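Local coordinates for flower-specific gamma-thionin-like protein/acidic protein (Solanum lycopersicum, PDB 4UJ0), which binds phosphatidylinositol 4,5-bisphosphate through a dimeric cationic grip to mediate cell lysis, as an antimicrobial plant defensin, at residues Q10-P13 and G14-M18; S21-K24 and Y25-E29. All coordinates share one frame; numbering follows the deposited sequence.

Contact 1 (Q10-P13 and G14-M18)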
# COMPACT_ATOMS: atom_id res chain seq x y z
N GLN A 10 -3.86 6.72 0.28
CA GLN A 10 -4.21 8.13 0.33
C GLN A 10 -3.34 8.91 1.31
O GLN A 10 -3.31 10.14 1.25
CB GLN A 10 -5.68 8.31 0.71
CG GLN A 10 -6.67 7.72 -0.30
CD GLN A 10 -8.10 8.13 -0.02
OE1 GLN A 10 -8.80 7.49 0.77
NE2 GLN A 10 -8.54 9.21 -0.66
N THR A 11 -2.61 8.20 2.17
CA THR A 11 -1.86 8.85 3.24
C THR A 11 -0.35 8.69 3.15
O THR A 11 0.38 9.39 3.85
CB THR A 11 -2.33 8.38 4.63
OG1 THR A 11 -1.93 7.02 4.85
CG2 THR A 11 -3.84 8.51 4.77
N PHE A 12 0.13 7.78 2.31
CA PHE A 12 1.57 7.60 2.18
C PHE A 12 2.23 8.82 1.53
O PHE A 12 1.83 9.25 0.45
CB PHE A 12 1.88 6.37 1.34
CG PHE A 12 3.34 6.06 1.28
CD1 PHE A 12 3.92 5.28 2.26
CD2 PHE A 12 4.15 6.60 0.29
CE1 PHE A 12 5.28 5.01 2.23
CE2 PHE A 12 5.51 6.30 0.24
CZ PHE A 12 6.08 5.53 1.21
N PRO A 13 3.25 9.39 2.18
CA PRO A 13 3.90 10.57 1.60
C PRO A 13 5.07 10.26 0.68
O PRO A 13 5.97 9.50 1.03
CB PRO A 13 4.39 11.32 2.84
CG PRO A 13 4.63 10.25 3.86
CD PRO A 13 3.66 9.13 3.57
N GLY A 14 5.07 10.85 -0.51
CA GLY A 14 6.24 10.81 -1.36
C GLY A 14 6.42 9.49 -2.08
O GLY A 14 5.49 8.70 -2.26
N LEU A 15 7.66 9.24 -2.49
CA LEU A 15 7.98 8.06 -3.27
C LEU A 15 8.08 6.82 -2.40
O LEU A 15 8.64 6.87 -1.30
CB LEU A 15 9.32 8.27 -3.97
CG LEU A 15 9.30 9.35 -5.06
CD1 LEU A 15 10.68 9.50 -5.68
CD2 LEU A 15 8.26 9.05 -6.13
N CYS A 16 7.58 5.71 -2.94
CA CYS A 16 7.55 4.45 -2.21
C CYS A 16 8.71 3.52 -2.58
O CYS A 16 8.76 2.95 -3.67
CB CYS A 16 6.22 3.72 -2.47
SG CYS A 16 5.83 2.43 -1.27
N PHE A 17 9.64 3.36 -1.64
CA PHE A 17 10.77 2.45 -1.84
C PHE A 17 10.72 1.28 -0.87
O PHE A 17 11.13 0.18 -1.22
CB PHE A 17 12.12 3.19 -1.69
CG PHE A 17 12.37 4.20 -2.77
CD1 PHE A 17 12.91 3.80 -3.99
CD2 PHE A 17 12.09 5.54 -2.56
CE1 PHE A 17 13.15 4.74 -4.98
CE2 PHE A 17 12.34 6.48 -3.55
CZ PHE A 17 12.86 6.08 -4.76
N MET A 18 10.23 1.51 0.35
CA MET A 18 10.19 0.45 1.36
C MET A 18 8.77 -0.07 1.58
O MET A 18 7.89 0.65 2.07
CB MET A 18 10.75 0.94 2.69
CG MET A 18 12.20 1.37 2.64
SD MET A 18 12.69 2.19 4.17
CE MET A 18 14.36 2.67 3.75
O HOH W 1 2.77 8.96 -2.23
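Phe12 projects its ring into the bend formed by Gly14, Leu15 and Cys16, within the loop that leads from strand 4-8 to helix 19-28. Gly14, with a positive phi of 77°, carries the chain round the end of the ring and turns its carbonyl to the rim: Gly14 O lies in the ring plane, 3.5 Å from Phe12 CE2. A water spans the turn, donating to Phe12 O at 2.9 Å and to Gly14 O at 2.7 Å, and it too lies at the ring edge. Leu15 sends its side chain away from the contact and takes part through its backbone, with Leu15 O again 3.5 Å from Phe12 CE2 and close to the ring plane. Cys16 then passes from rim to face. Its CB packs 3.8 Å from Phe12 CE2, and with SG anti to the backbone N (chi1 -162°) the sulfur comes to lie over the ring, 4.3 Å from the centroid and 25° off the normal, a sulfur-aromatic contact. Pro13 CD covers the opposite face, 3.8 Å above the plane and toward the rim, so the ring is held between a proline methylene and a sulfur. That sulfur belongs to the Cys16-Cys36 disulfide, which ties this bend to strand 33-36. Two carbonyl oxygens at the electropositive C-H rim and a polarisable sulfur over a face suit the charge distribution of an aromatic ring, and probably help to fix how Phe12 is turned in this largely exposed loop.

Contact 2 (S21-K24 and Y25-E29)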
# COMPACT_ATOMS: atom_id res chain seq x y z
N SER A 21 7.11 0.43 5.12
CA SER A 21 6.57 1.74 5.45
C SER A 21 5.17 1.89 4.84
O SER A 21 4.23 2.31 5.51
CB SER A 21 7.51 2.81 4.93
OG SER A 21 6.98 4.10 5.13
N CYS A 22 5.05 1.53 3.57
CA CYS A 22 3.76 1.55 2.88
C CYS A 22 2.73 0.69 3.65
O CYS A 22 1.59 1.10 3.88
CB CYS A 22 3.95 1.01 1.46
SG CYS A 22 2.43 0.75 0.50
N ARG A 23 3.14 -0.51 4.02
CA ARG A 23 2.26 -1.42 4.73
C ARG A 23 1.68 -0.74 5.98
O ARG A 23 0.48 -0.86 6.27
CB ARG A 23 3.02 -2.69 5.11
CG ARG A 23 2.20 -3.77 5.78
CD ARG A 23 3.08 -4.94 6.18
NE ARG A 23 4.03 -5.29 5.13
CZ ARG A 23 5.34 -5.48 5.31
NH1 ARG A 23 5.90 -5.37 6.51
NH2 ARG A 23 6.11 -5.80 4.27
N LYS A 24 2.52 -0.00 6.71
CA LYS A 24 2.09 0.62 7.95
C LYS A 24 1.01 1.66 7.69
O LYS A 24 -0.02 1.67 8.36
CB LYS A 24 3.27 1.30 8.66
CG LYS A 24 2.92 1.81 10.05
CD LYS A 24 4.07 2.59 10.70
CE LYS A 24 4.43 3.83 9.89
NZ LYS A 24 3.25 4.71 9.62
N TYR A 25 1.24 2.52 6.71
CA TYR A 25 0.24 3.51 6.31
C TYR A 25 -1.05 2.81 5.86
O TYR A 25 -2.16 3.22 6.24
CB TYR A 25 0.76 4.42 5.19
CG TYR A 25 1.71 5.51 5.64
CD1 TYR A 25 3.09 5.28 5.71
CD2 TYR A 25 1.24 6.75 6.01
CE1 TYR A 25 3.94 6.26 6.13
CE2 TYR A 25 2.10 7.75 6.41
CZ TYR A 25 3.45 7.50 6.47
OH TYR A 25 4.32 8.46 6.89
N CYS A 26 -0.92 1.76 5.07
CA CYS A 26 -2.10 1.10 4.53
C CYS A 26 -2.96 0.45 5.60
O CYS A 26 -4.20 0.52 5.55
CB CYS A 26 -1.70 0.08 3.47
SG CYS A 26 -1.09 0.86 2.01
N ILE A 27 -2.33 -0.13 6.61
CA ILE A 27 -3.10 -0.74 7.68
C ILE A 27 -3.88 0.32 8.45
O ILE A 27 -5.03 0.06 8.88
CB ILE A 27 -2.19 -1.58 8.59
CG1 ILE A 27 -1.76 -2.82 7.81
CG2 ILE A 27 -2.89 -1.97 9.90
CD1 ILE A 27 -0.59 -3.58 8.43
N LYS A 28 -3.30 1.51 8.59
CA LYS A 28 -3.98 2.60 9.27
C LYS A 28 -5.18 3.07 8.44
O LYS A 28 -6.15 3.60 8.97
CB LYS A 28 -3.03 3.76 9.56
CG LYS A 28 -1.94 3.43 10.56
CD LYS A 28 -1.14 4.68 10.95
CE LYS A 28 -0.16 4.37 12.08
NZ LYS A 28 0.62 5.59 12.48
N GLU A 29 -5.09 2.87 7.13
CA GLU A 29 -6.18 3.15 6.19
C GLU A 29 -7.22 2.02 6.12
O GLU A 29 -8.09 2.03 5.26
CB GLU A 29 -5.61 3.43 4.78
CG GLU A 29 -4.89 4.77 4.65
CD GLU A 29 -4.30 5.01 3.26
OE1 GLU A 29 -5.05 4.98 2.24
OE2 GLU A 29 -3.08 5.26 3.19
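Lys24 folds over the neighbouring Tyr25, bringing its ammonium above one face of the phenol ring in a cation-pi contact: Lys24 NZ is 4.0 Å from the centroid and 17° off the normal. Bends at chi3 and chi4 curl the lysine chain back over the ring. Lys28, extended beyond CG, runs along the same side and sets its NZ 4.0 Å from Lys24 NZ; the two like charges probably raise the local positive potential, with the tyrosine face offsetting part of it. At the Tyr25 edge, in plane, Ser21 O stands 3.2 Å from CD1 and also accepts the Tyr25 N-H, the ordinary helix bond. On the buried side, Cys22 and Cys26 lie one turn apart, joined by a Cys26 N to Cys22 O bond of 2.9 Å. Their sulfurs are not bonded to each other: Cys22 pairs with Cys43 and Cys26 with Cys45, both on strand 43-48. Two cysteines four apart on a helix, linked to two cysteines separated by one residue on a strand, make the cysteine-stabilised alpha-beta motif of the defensins. One turn apart, Arg23 and Ile27 lie side by side and point the same way, with Arg23 CG 3.9 Å from Ile27 CD1, and the Ile27 N to Arg23 O bond joins their backbones.

How the contacts relate
Contact 1 comes first along the chain, in the loop after strand 4-8, and contact 2 follows in helix 19-28; their centres lie 9 Å apart and they touch directly. Glu29, just past the last turn of the helix, meets the loop through two probable hydrogen bonds, OE2 to Thr11 OG1 (2.7 Å) and OE1 to Gln10 N (2.9 Å). Elsewhere on the interface of the two contacts, the rings of Phe12 and Tyr25 meet edge-to-face, and Pro13 packs on Tyr25. Cys16 of contact 1 and Cys22 and Cys26 of contact 2 each form a disulfide to the three-stranded sheet, so loop and helix are fastened to the same scaffold of this small gamma-thionin fold.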